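Local coordinates for phospholipase C-beta (PLC-beta) (PDB 3QR0), which is a multidomain member of the phospholipase C-beta family, built from PH, EF-hand-like, TIM-barrel and C2 domains, with a calcium ion bound in its barrel, at residues Y69-R74 / Y112-L117; E354-V359 / Y398-S403; E434-L439 / K464-K469. All coordinates share one frame; numbering follows the deposited sequence.

Contact 1 (Y69-R74 / Y112-L117); sequences YVRDIR and YNYIDL
Within the PH domain, Arg71 on edge strand 70-75 reaches across to the backbone of the loop that joins strands 105-110 and 118-124. Its CG stands anti to the carbonyl carbon (chi1 -62°), and the chain bends at chi2 before running straight to a guanidinium whose edge meets Tyr112 O. The bond from Arg71 NH2 to Tyr112 O, 2.9 Å, is weak; NH2 is also bonded to Ser754 OG, and NE to Gly111 O. The backbone N of Tyr114 lies over one face of the guanidinium, while NH1 comes within 4.0 Å of CD2 at the edge of the Tyr114 ring, the two planes almost perpendicular. Tyr114 holds its CG in the crowded position between backbone N and carbonyl carbon (chi1 50°). Nearer the backbone, Arg71 CG rests 3.9 Å from Leu117 CD2. Tyr69 and Tyr112 run side by side, pointing the same way, although their first torsions differ; Tyr112 CD1 sits over one face of the Tyr69 ring, 3.6 Å from CE1, with the planes at 54°. Tyr69 OH is hydrogen-bonded to Pro757 O. Asn113 OD1 accepts from Ile115 N, an Asx turn, and from Asp116 N, which completes an Asx motif. Strand 70-75 carries a classic beta bulge, Arg71 and Asp72 both facing Cys109 of strand 105-110. Helix 127-141 packs against Val70, Asp72 and Ile73, whereas helix 354-361 touches Arg71, Arg74, Tyr114 and Ile115.

Contact 2 (E354-V359 / Y398-S403); sequences EIYRQV and YAIAES
Arg357 spends all three guanidinium nitrogens between its own helix and the neighbouring one. NE donates to Glu402 OE1 at 2.9 Å, a salt bridge that approaches the carboxylate from above its plane. NH1 turns back to Glu354 OE1, 2.8 Å away and one turn earlier in the same helix, and NH2 donates to a water. That water in turn gives its hydrogens to Tyr398 O and to Glu402 OE1, the latter at 2.6 Å, so OE1 is held both directly and through solvent. Gln358 NE2 takes up the other oxygen of Glu354, OE2, along its anti lone pair, an oxygen also paired with Arg74. The positive charge shared between two acids would be expected to favour both carboxylates in their ionised form. Ala399 CB covers one face of the guanidinium, and Ser403 OG lies against the extended aliphatic part, 3.3 Å from Arg357 CG. Below this polar layer Tyr356 CD1 meets Ile400 CD1 at 3.9 Å, while the Tyr356 hydroxyl bonds to Glu368 O, the backbone of a calcium ligand. With axes 8.4 Å apart and crossing at -24°, these are nearly parallel neighbouring helices covering the strands of an alpha/beta barrel, as in the TIM-barrel X domain.

Contact 3 (E434-L439 / K464-K469); sequences EAFGEL and KKILIK
In the TIM-barrel fold of the X domain, the end of helix 422-436 and the turn after it meet the start of strand 466-469, which lies beside strand 412-418. Gly437, with positive phi, takes the chain out of the helix into a short 3-10 segment at 438-439. Two hydrogen bonds then join this segment to the strand and to the residue just before it. Ile466 N donates to Leu439 O at 2.7 Å and nearly straight (164°), and Lys465 NZ donates to Glu438 O at 2.9 Å; both donors lie above the carbonyl plane. Lys465 manages this although its CB is directed away overall, because the chain bends at chi2 (-68°) and carries the ammonium back to the turn. A CA-H...O contact from Lys465 CA adds to the grip on Leu439 O. The apolar contacts centre on the Ile466 delta carbon, which touches Leu439 CB and, in a CH-pi interaction, the ring of Phe436. Leu414 of strand 412-418 touches both Phe436 and Ile466, and Val397 and Ala401 of helix 393-403 also pack on Phe436. The methyl Ile466 CD1 stands over one face of the phenyl ring, offset toward its rim, and comes closest at Phe436 CD1, 3.5 Å away.

In the fold
Contact 2 lies between the other two, its centre about 13 Å from each of theirs, and is the most buried; contacts 1 and 3 are only partly buried. The two helices of contact 2 meet the PH domain: Arg74 forms a salt bridge with Glu354 of helix 354-361 and a long, weak ion pair with Glu402 of helix 393-403, bringing a second arginine to the acidic pair held by Arg357. Toward contact 3 packing takes over, as Tyr398 lies against Glu434 and Ala435. Contacts 1 and 3, which do not touch, both set a side-chain nitrogen on a loop or turn carbonyl, weakly in contact 1, and contact 3 adds a backbone bond, whereas charge pairing dominates contact 2.

Contact 1 (Y69-R74 / Y112-L117)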
loop_
_atom_site.group_PDB
_atom_site.type_symbol
_atom_site.label_atom_id
_atom_site.label_comp_id
_atom_site.label_asym_id
_atom_site.label_seq_id
_atom_site.Cartn_x
_atom_site.Cartn_y
_atom_site.Cartn_z
ATOM N N TYR A 69 8.391 -7.788 5.091
ATOM C CA TYR A 69 7.157 -8.571 5.178
ATOM C C TYR A 69 6.646 -8.746 6.614
ATOM O O TYR A 69 5.693 -9.482 6.849
ATOM C CB TYR A 69 7.364 -9.909 4.472
ATOM C CG TYR A 69 7.992 -9.711 3.104
ATOM C CD1 TYR A 69 7.336 -8.971 2.124
ATOM C CD2 TYR A 69 9.252 -10.221 2.807
ATOM C CE1 TYR A 69 7.913 -8.753 0.881
ATOM C CE2 TYR A 69 9.839 -10.008 1.564
ATOM C CZ TYR A 69 9.165 -9.276 0.608
ATOM O OH TYR A 69 9.737 -9.066 -0.627
ATOM N N VAL A 70 7.261 -8.048 7.566
ATOM C CA VAL A 70 6.774 -8.058 8.944
ATOM C C VAL A 70 5.528 -7.176 9.014
ATOM O O VAL A 70 5.516 -6.055 8.496
ATOM C CB VAL A 70 7.850 -7.596 9.950
ATOM C CG1 VAL A 70 7.218 -7.237 11.291
ATOM C CG2 VAL A 70 8.906 -8.695 10.119
ATOM N N ARG A 71 4.477 -7.712 9.626
ATOM C CA ARG A 71 3.167 -7.057 9.666
ATOM C C ARG A 71 2.874 -6.437 11.015
ATOM O O ARG A 71 2.290 -5.358 11.106
ATOM C CB ARG A 71 2.074 -8.073 9.319
ATOM C CG ARG A 71 2.202 -8.655 7.918
ATOM C CD ARG A 71 1.958 -7.611 6.858
ATOM N NE ARG A 71 2.303 -8.076 5.517
ATOM C CZ ARG A 71 2.050 -7.405 4.396
ATOM N NH1 ARG A 71 1.432 -6.231 4.429
ATOM N NH2 ARG A 71 2.409 -7.919 3.229
ATOM N N ASP A 72 3.268 -7.127 12.073
ATOM C CA ASP A 72 3.097 -6.597 13.404
ATOM C C ASP A 72 4.070 -7.266 14.357
ATOM O O ASP A 72 4.561 -8.365 14.093
ATOM C CB ASP A 72 1.657 -6.817 13.881
ATOM C CG ASP A 72 1.197 -5.768 14.890
ATOM O OD1 ASP A 72 2.003 -4.904 15.311
ATOM O OD2 ASP A 72 0.009 -5.813 15.269
ATOM N N ILE A 73 4.360 -6.564 15.444
ATOM C CA ILE A 73 5.076 -7.120 16.570
ATOM C C ILE A 73 4.371 -6.592 17.808
ATOM O O ILE A 73 4.085 -5.394 17.907
ATOM C CB ILE A 73 6.590 -6.782 16.548
ATOM C CG1 ILE A 73 7.279 -7.313 17.808
ATOM C CG2 ILE A 73 6.824 -5.288 16.362
ATOM C CD1 ILE A 73 8.794 -7.320 17.720
ATOM N N ARG A 74 4.051 -7.506 18.723
ATOM C CA ARG A 74 3.239 -7.197 19.900
ATOM C C ARG A 74 3.915 -7.714 21.150
ATOM O O ARG A 74 4.645 -8.699 21.101
ATOM C CB ARG A 74 1.872 -7.865 19.782
ATOM C CG ARG A 74 1.070 -7.404 18.603
ATOM C CD ARG A 74 -0.008 -8.386 18.208
ATOM N NE ARG A 74 -0.471 -8.074 16.863
ATOM C CZ ARG A 74 -1.271 -8.842 16.130
ATOM N NH1 ARG A 74 -1.754 -9.984 16.610
ATOM N NH2 ARG A 74 -1.598 -8.444 14.908
ATOM N N TYR A 112 4.232 -12.368 3.136
ATOM C CA TYR A 112 4.331 -11.713 1.831
ATOM C C TYR A 112 3.081 -10.867 1.568
ATOM O O TYR A 112 3.179 -9.718 1.147
ATOM C CB TYR A 112 4.511 -12.770 0.743
ATOM C CG TYR A 112 5.037 -12.245 -0.564
ATOM C CD1 TYR A 112 6.269 -11.596 -0.628
ATOM C CD2 TYR A 112 4.324 -12.417 -1.748
ATOM C CE1 TYR A 112 6.771 -11.125 -1.830
ATOM C CE2 TYR A 112 4.823 -11.951 -2.959
ATOM C CZ TYR A 112 6.046 -11.302 -2.987
ATOM O OH TYR A 112 6.554 -10.827 -4.171
ATOM N N ASN A 113 1.919 -11.480 1.806
ATOM C CA ASN A 113 0.627 -10.797 1.864
ATOM C C ASN A 113 0.110 -10.895 3.293
ATOM O O ASN A 113 0.659 -11.656 4.094
ATOM C CB ASN A 113 -0.377 -11.414 0.873
ATOM C CG ASN A 113 -0.798 -12.841 1.253
ATOM O OD1 ASN A 113 -1.564 -13.054 2.189
ATOM N ND2 ASN A 113 -0.313 -13.817 0.495
ATOM N N TYR A 114 -0.928 -10.127 3.623
ATOM C CA TYR A 114 -1.435 -10.086 5.012
ATOM C C TYR A 114 -2.537 -11.096 5.342
ATOM O O TYR A 114 -3.021 -11.125 6.475
ATOM C CB TYR A 114 -1.897 -8.668 5.398
ATOM C CG TYR A 114 -2.824 -8.031 4.401
ATOM C CD1 TYR A 114 -4.146 -8.456 4.275
ATOM C CD2 TYR A 114 -2.377 -7.009 3.567
ATOM C CE1 TYR A 114 -4.992 -7.884 3.347
ATOM C CE2 TYR A 114 -3.219 -6.430 2.637
ATOM C CZ TYR A 114 -4.521 -6.869 2.529
ATOM O OH TYR A 114 -5.356 -6.297 1.603
ATOM N N ILE A 115 -2.935 -11.913 4.370
ATOM C CA ILE A 115 -3.924 -12.964 4.606
ATOM C C ILE A 115 -3.241 -14.260 5.058
ATOM O O ILE A 115 -3.731 -14.932 5.968
ATOM C CB ILE A 115 -4.780 -13.238 3.352
ATOM C CG1 ILE A 115 -5.568 -11.987 2.948
ATOM C CG2 ILE A 115 -5.744 -14.389 3.604
ATOM C CD1 ILE A 115 -6.576 -11.531 3.988
ATOM N N ASP A 116 -2.118 -14.600 4.429
ATOM C CA ASP A 116 -1.359 -15.798 4.781
ATOM C C ASP A 116 -0.189 -15.416 5.692
ATOM O O ASP A 116 0.906 -15.107 5.222
ATOM C CB ASP A 116 -0.856 -16.512 3.520
ATOM C CG ASP A 116 -0.361 -17.929 3.799
ATOM O OD1 ASP A 116 -0.367 -18.357 4.974
ATOM O OD2 ASP A 116 0.027 -18.629 2.837
ATOM N N LEU A 117 -0.440 -15.438 6.996
ATOM C CA LEU A 117 0.554 -15.020 7.985
ATOM C C LEU A 117 1.311 -16.207 8.551
ATOM O O LEU A 117 0.773 -17.308 8.664
ATOM C CB LEU A 117 -0.120 -14.271 9.134
ATOM C CG LEU A 117 -0.860 -12.979 8.794
ATOM C CD1 LEU A 117 -1.595 -12.478 10.040
ATOM C CD2 LEU A 117 0.105 -11.919 8.245
#

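Contact 2 (E354-V359 / Y398-S403)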
loop_
_atom_site.group_PDB
_atom_site.type_symbol
_atom_site.label_atom_id
_atom_site.label_comp_id
_atom_site.label_asym_id
_atom_site.label_seq_id
_atom_site.Cartn_x
_atom_site.Cartn_y
_atom_site.Cartn_z
ATOM N N GLU A 354 -8.264 -11.589 13.704
ATOM C CA GLU A 354 -6.952 -11.066 13.293
ATOM C C GLU A 354 -6.995 -10.217 12.020
ATOM O O GLU A 354 -6.214 -9.271 11.881
ATOM C CB GLU A 354 -5.953 -12.219 13.126
ATOM C CG GLU A 354 -4.530 -11.808 12.716
ATOM C CD GLU A 354 -3.840 -10.876 13.709
ATOM O OE1 GLU A 354 -4.010 -11.041 14.938
ATOM O OE2 GLU A 354 -3.103 -9.977 13.249
ATOM N N ILE A 355 -7.903 -10.544 11.096
ATOM C CA ILE A 355 -8.059 -9.747 9.872
ATOM C C ILE A 355 -8.337 -8.267 10.173
ATOM O O ILE A 355 -7.903 -7.396 9.421
ATOM C CB ILE A 355 -9.154 -10.345 8.927
ATOM C CG1 ILE A 355 -9.143 -9.664 7.549
ATOM C CG2 ILE A 355 -10.537 -10.241 9.558
ATOM C CD1 ILE A 355 -7.813 -9.730 6.820
ATOM N N TYR A 356 -9.037 -7.974 11.270
ATOM C CA TYR A 356 -9.273 -6.578 11.665
ATOM C C TYR A 356 -7.976 -5.846 11.984
ATOM O O TYR A 356 -7.790 -4.701 11.580
ATOM C CB TYR A 356 -10.252 -6.476 12.838
ATOM C CG TYR A 356 -11.686 -6.667 12.412
ATOM C CD1 TYR A 356 -12.465 -5.584 12.000
ATOM C CD2 TYR A 356 -12.258 -7.933 12.399
ATOM C CE1 TYR A 356 -13.782 -5.766 11.592
ATOM C CE2 TYR A 356 -13.570 -8.123 12.000
ATOM C CZ TYR A 356 -14.325 -7.045 11.595
ATOM O OH TYR A 356 -15.624 -7.259 11.198
ATOM N N ARG A 357 -7.072 -6.513 12.697
ATOM C CA ARG A 357 -5.771 -5.932 12.988
ATOM C C ARG A 357 -5.027 -5.714 11.670
ATOM O O ARG A 357 -4.497 -4.639 11.429
ATOM C CB ARG A 357 -4.957 -6.839 13.921
ATOM C CG ARG A 357 -5.602 -7.095 15.266
ATOM C CD ARG A 357 -4.661 -7.802 16.236
ATOM N NE ARG A 357 -5.358 -8.167 17.469
ATOM C CZ ARG A 357 -5.997 -9.319 17.698
ATOM N NH1 ARG A 357 -6.031 -10.293 16.796
ATOM N NH2 ARG A 357 -6.598 -9.506 18.863
ATOM N N GLN A 358 -5.023 -6.723 10.797
ATOM C CA GLN A 358 -4.267 -6.623 9.544
ATOM C C GLN A 358 -4.778 -5.514 8.633
ATOM O O GLN A 358 -3.980 -4.801 8.022
ATOM C CB GLN A 358 -4.246 -7.958 8.790
ATOM C CG GLN A 358 -3.457 -9.053 9.493
ATOM C CD GLN A 358 -2.019 -8.667 9.771
ATOM O OE1 GLN A 358 -1.339 -8.102 8.912
ATOM N NE2 GLN A 358 -1.542 -8.979 10.975
ATOM N N VAL A 359 -6.097 -5.366 8.538
ATOM C CA VAL A 359 -6.682 -4.320 7.693
ATOM C C VAL A 359 -6.342 -2.921 8.219
ATOM O O VAL A 359 -5.978 -2.026 7.440
ATOM C CB VAL A 359 -8.210 -4.521 7.528
ATOM C CG1 VAL A 359 -8.861 -3.301 6.894
ATOM C CG2 VAL A 359 -8.474 -5.770 6.688
ATOM N N TYR A 398 -11.949 -5.408 20.719
ATOM C CA TYR A 398 -10.650 -5.355 21.402
ATOM C C TYR A 398 -9.485 -5.425 20.402
ATOM O O TYR A 398 -8.440 -4.812 20.626
ATOM C CB TYR A 398 -10.550 -6.445 22.479
ATOM C CG TYR A 398 -11.196 -6.020 23.775
ATOM C CD1 TYR A 398 -10.489 -5.257 24.702
ATOM C CD2 TYR A 398 -12.517 -6.341 24.063
ATOM C CE1 TYR A 398 -11.071 -4.847 25.892
ATOM C CE2 TYR A 398 -13.116 -5.932 25.253
ATOM C CZ TYR A 398 -12.385 -5.186 26.164
ATOM O OH TYR A 398 -12.961 -4.774 27.339
ATOM N N ALA A 399 -9.679 -6.145 19.297
ATOM C CA ALA A 399 -8.710 -6.170 18.191
ATOM C C ALA A 399 -8.606 -4.802 17.518
ATOM O O ALA A 399 -7.503 -4.289 17.282
ATOM C CB ALA A 399 -9.107 -7.228 17.157
ATOM N N ILE A 400 -9.758 -4.209 17.222
ATOM C CA ILE A 400 -9.806 -2.870 16.642
ATOM C C ILE A 400 -9.134 -1.850 17.569
ATOM O O ILE A 400 -8.337 -1.020 17.121
ATOM C CB ILE A 400 -11.264 -2.434 16.326
ATOM C CG1 ILE A 400 -11.833 -3.282 15.178
ATOM C CG2 ILE A 400 -11.314 -0.957 15.944
ATOM C CD1 ILE A 400 -13.331 -3.162 14.981
ATOM N N ALA A 401 -9.440 -1.933 18.863
ATOM C CA ALA A 401 -8.878 -1.011 19.847
ATOM C C ALA A 401 -7.348 -1.100 19.896
ATOM O O ALA A 401 -6.674 -0.087 20.061
ATOM C CB ALA A 401 -9.486 -1.269 21.231
ATOM N N GLU A 402 -6.806 -2.305 19.733
ATOM C CA GLU A 402 -5.357 -2.503 19.698
ATOM C C GLU A 402 -4.682 -1.840 18.488
ATOM O O GLU A 402 -3.666 -1.156 18.632
ATOM C CB GLU A 402 -5.022 -4.004 19.702
ATOM C CG GLU A 402 -3.527 -4.311 19.678
ATOM C CD GLU A 402 -3.201 -5.768 19.414
ATOM O OE1 GLU A 402 -4.090 -6.642 19.549
ATOM O OE2 GLU A 402 -2.026 -6.034 19.076
ATOM N N SER A 403 -5.239 -2.050 17.301
ATOM C CA SER A 403 -4.530 -1.758 16.052
ATOM C C SER A 403 -4.954 -0.459 15.365
ATOM O O SER A 403 -4.272 0.007 14.456
ATOM C CB SER A 403 -4.707 -2.931 15.086
ATOM O OG SER A 403 -4.258 -4.138 15.684
HETATM O O HOH W 1 -6.415 -7.062 20.744
#

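Contact 3 (E434-L439 / K464-K469)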
loop_
_atom_site.group_PDB
_atom_site.type_symbol
_atom_site.label_atom_id
_atom_site.label_comp_id
_atom_site.label_asym_id
_atom_site.label_seq_id
_atom_site.Cartn_x
_atom_site.Cartn_y
_atom_site.Cartn_z
ATOM N N GLU A 434 -16.234 -0.333 26.637
ATOM C CA GLU A 434 -15.161 -0.946 27.414
ATOM C C GLU A 434 -13.888 -1.158 26.594
ATOM O O GLU A 434 -12.789 -0.965 27.106
ATOM C CB GLU A 434 -15.635 -2.262 28.036
ATOM C CG GLU A 434 -16.687 -2.050 29.129
ATOM C CD GLU A 434 -17.287 -3.344 29.663
ATOM O OE1 GLU A 434 -16.896 -4.439 29.204
ATOM O OE2 GLU A 434 -18.163 -3.257 30.549
ATOM N N ALA A 435 -14.038 -1.542 25.326
ATOM C CA ALA A 435 -12.884 -1.795 24.464
ATOM C C ALA A 435 -12.196 -0.507 24.021
ATOM O O ALA A 435 -10.962 -0.425 24.038
ATOM C CB ALA A 435 -13.294 -2.618 23.246
ATOM N N PHE A 436 -12.986 0.494 23.629
ATOM C CA PHE A 436 -12.446 1.714 23.026
ATOM C C PHE A 436 -12.137 2.824 24.019
ATOM O O PHE A 436 -11.233 3.622 23.774
ATOM C CB PHE A 436 -13.402 2.276 21.966
ATOM C CG PHE A 436 -13.727 1.318 20.851
ATOM C CD1 PHE A 436 -12.766 0.461 20.334
ATOM C CD2 PHE A 436 -15.001 1.296 20.296
ATOM C CE1 PHE A 436 -13.076 -0.413 19.300
ATOM C CE2 PHE A 436 -15.313 0.424 19.255
ATOM C CZ PHE A 436 -14.356 -0.429 18.764
ATOM N N GLY A 437 -12.896 2.893 25.112
ATOM C CA GLY A 437 -12.749 3.963 26.101
ATOM C C GLY A 437 -12.775 5.353 25.477
ATOM O O GLY A 437 -13.718 5.708 24.767
ATOM N N GLU A 438 -11.716 6.120 25.732
ATOM C CA GLU A 438 -11.582 7.502 25.250
ATOM C C GLU A 438 -11.576 7.631 23.722
ATOM O O GLU A 438 -11.950 8.677 23.191
ATOM C CB GLU A 438 -10.289 8.114 25.795
ATOM C CG GLU A 438 -10.214 9.630 25.652
ATOM C CD GLU A 438 -8.923 10.198 26.190
ATOM O OE1 GLU A 438 -7.840 9.710 25.797
ATOM O OE2 GLU A 438 -8.994 11.142 26.997
ATOM N N LEU A 439 -11.147 6.579 23.026
ATOM C CA LEU A 439 -11.112 6.575 21.556
ATOM C C LEU A 439 -12.493 6.747 20.925
ATOM O O LEU A 439 -12.612 7.252 19.810
ATOM C CB LEU A 439 -10.491 5.274 21.029
ATOM C CG LEU A 439 -9.100 4.886 21.531
ATOM C CD1 LEU A 439 -8.707 3.520 20.968
ATOM C CD2 LEU A 439 -8.070 5.955 21.174
ATOM N N LYS A 464 -7.273 10.040 16.433
ATOM C CA LYS A 464 -7.378 9.043 17.500
ATOM C C LYS A 464 -8.815 8.850 17.986
ATOM O O LYS A 464 -9.035 8.548 19.158
ATOM C CB LYS A 464 -6.459 9.411 18.675
ATOM C CG LYS A 464 -4.982 9.558 18.288
ATOM C CD LYS A 464 -4.176 8.327 18.636
ATOM C CE LYS A 464 -3.872 8.257 20.127
ATOM N NZ LYS A 464 -3.670 6.847 20.576
ATOM N N LYS A 465 -9.786 9.020 17.091
ATOM C CA LYS A 465 -11.189 8.784 17.421
ATOM C C LYS A 465 -11.810 7.725 16.513
ATOM O O LYS A 465 -11.486 7.639 15.322
ATOM C CB LYS A 465 -12.003 10.078 17.338
ATOM C CG LYS A 465 -11.549 11.182 18.297
ATOM C CD LYS A 465 -11.817 10.814 19.744
ATOM C CE LYS A 465 -11.269 11.853 20.706
ATOM N NZ LYS A 465 -11.291 11.322 22.090
ATOM N N ILE A 466 -12.685 6.915 17.105
ATOM C CA ILE A 466 -13.434 5.880 16.406
ATOM C C ILE A 466 -14.882 6.340 16.336
ATOM O O ILE A 466 -15.490 6.654 17.367
ATOM C CB ILE A 466 -13.348 4.531 17.149
ATOM C CG1 ILE A 466 -11.919 3.981 17.081
ATOM C CG2 ILE A 466 -14.342 3.514 16.553
ATOM C CD1 ILE A 466 -11.609 2.938 18.144
ATOM N N LEU A 467 -15.414 6.424 15.118
ATOM C CA LEU A 467 -16.798 6.829 14.898
ATOM C C LEU A 467 -17.650 5.619 14.560
ATOM O O LEU A 467 -17.199 4.705 13.858
ATOM C CB LEU A 467 -16.900 7.867 13.779
ATOM C CG LEU A 467 -16.421 9.267 14.160
ATOM C CD1 LEU A 467 -14.916 9.353 14.026
ATOM C CD2 LEU A 467 -17.104 10.330 13.297
ATOM N N ILE A 468 -18.876 5.618 15.073
ATOM C CA ILE A 468 -19.807 4.524 14.857
ATOM C C ILE A 468 -20.855 4.925 13.839
ATOM O O ILE A 468 -21.570 5.907 14.035
ATOM C CB ILE A 468 -20.554 4.123 16.152
ATOM C CG1 ILE A 468 -19.566 3.824 17.283
ATOM C CG2 ILE A 468 -21.445 2.908 15.884
ATOM C CD1 ILE A 468 -18.581 2.724 16.968
ATOM N N LYS A 469 -20.942 4.144 12.765
ATOM C CA LYS A 469 -21.986 4.286 11.759
ATOM C C LYS A 469 -23.024 3.194 12.002
ATOM O O LYS A 469 -22.768 2.008 11.774
ATOM C CB LYS A 469 -21.393 4.178 10.352
ATOM C CG LYS A 469 -22.415 4.054 9.223
ATOM C CD LYS A 469 -21.736 3.734 7.898
ATOM C CE LYS A 469 -22.707 3.132 6.890
ATOM N NZ LYS A 469 -23.304 1.831 7.347
#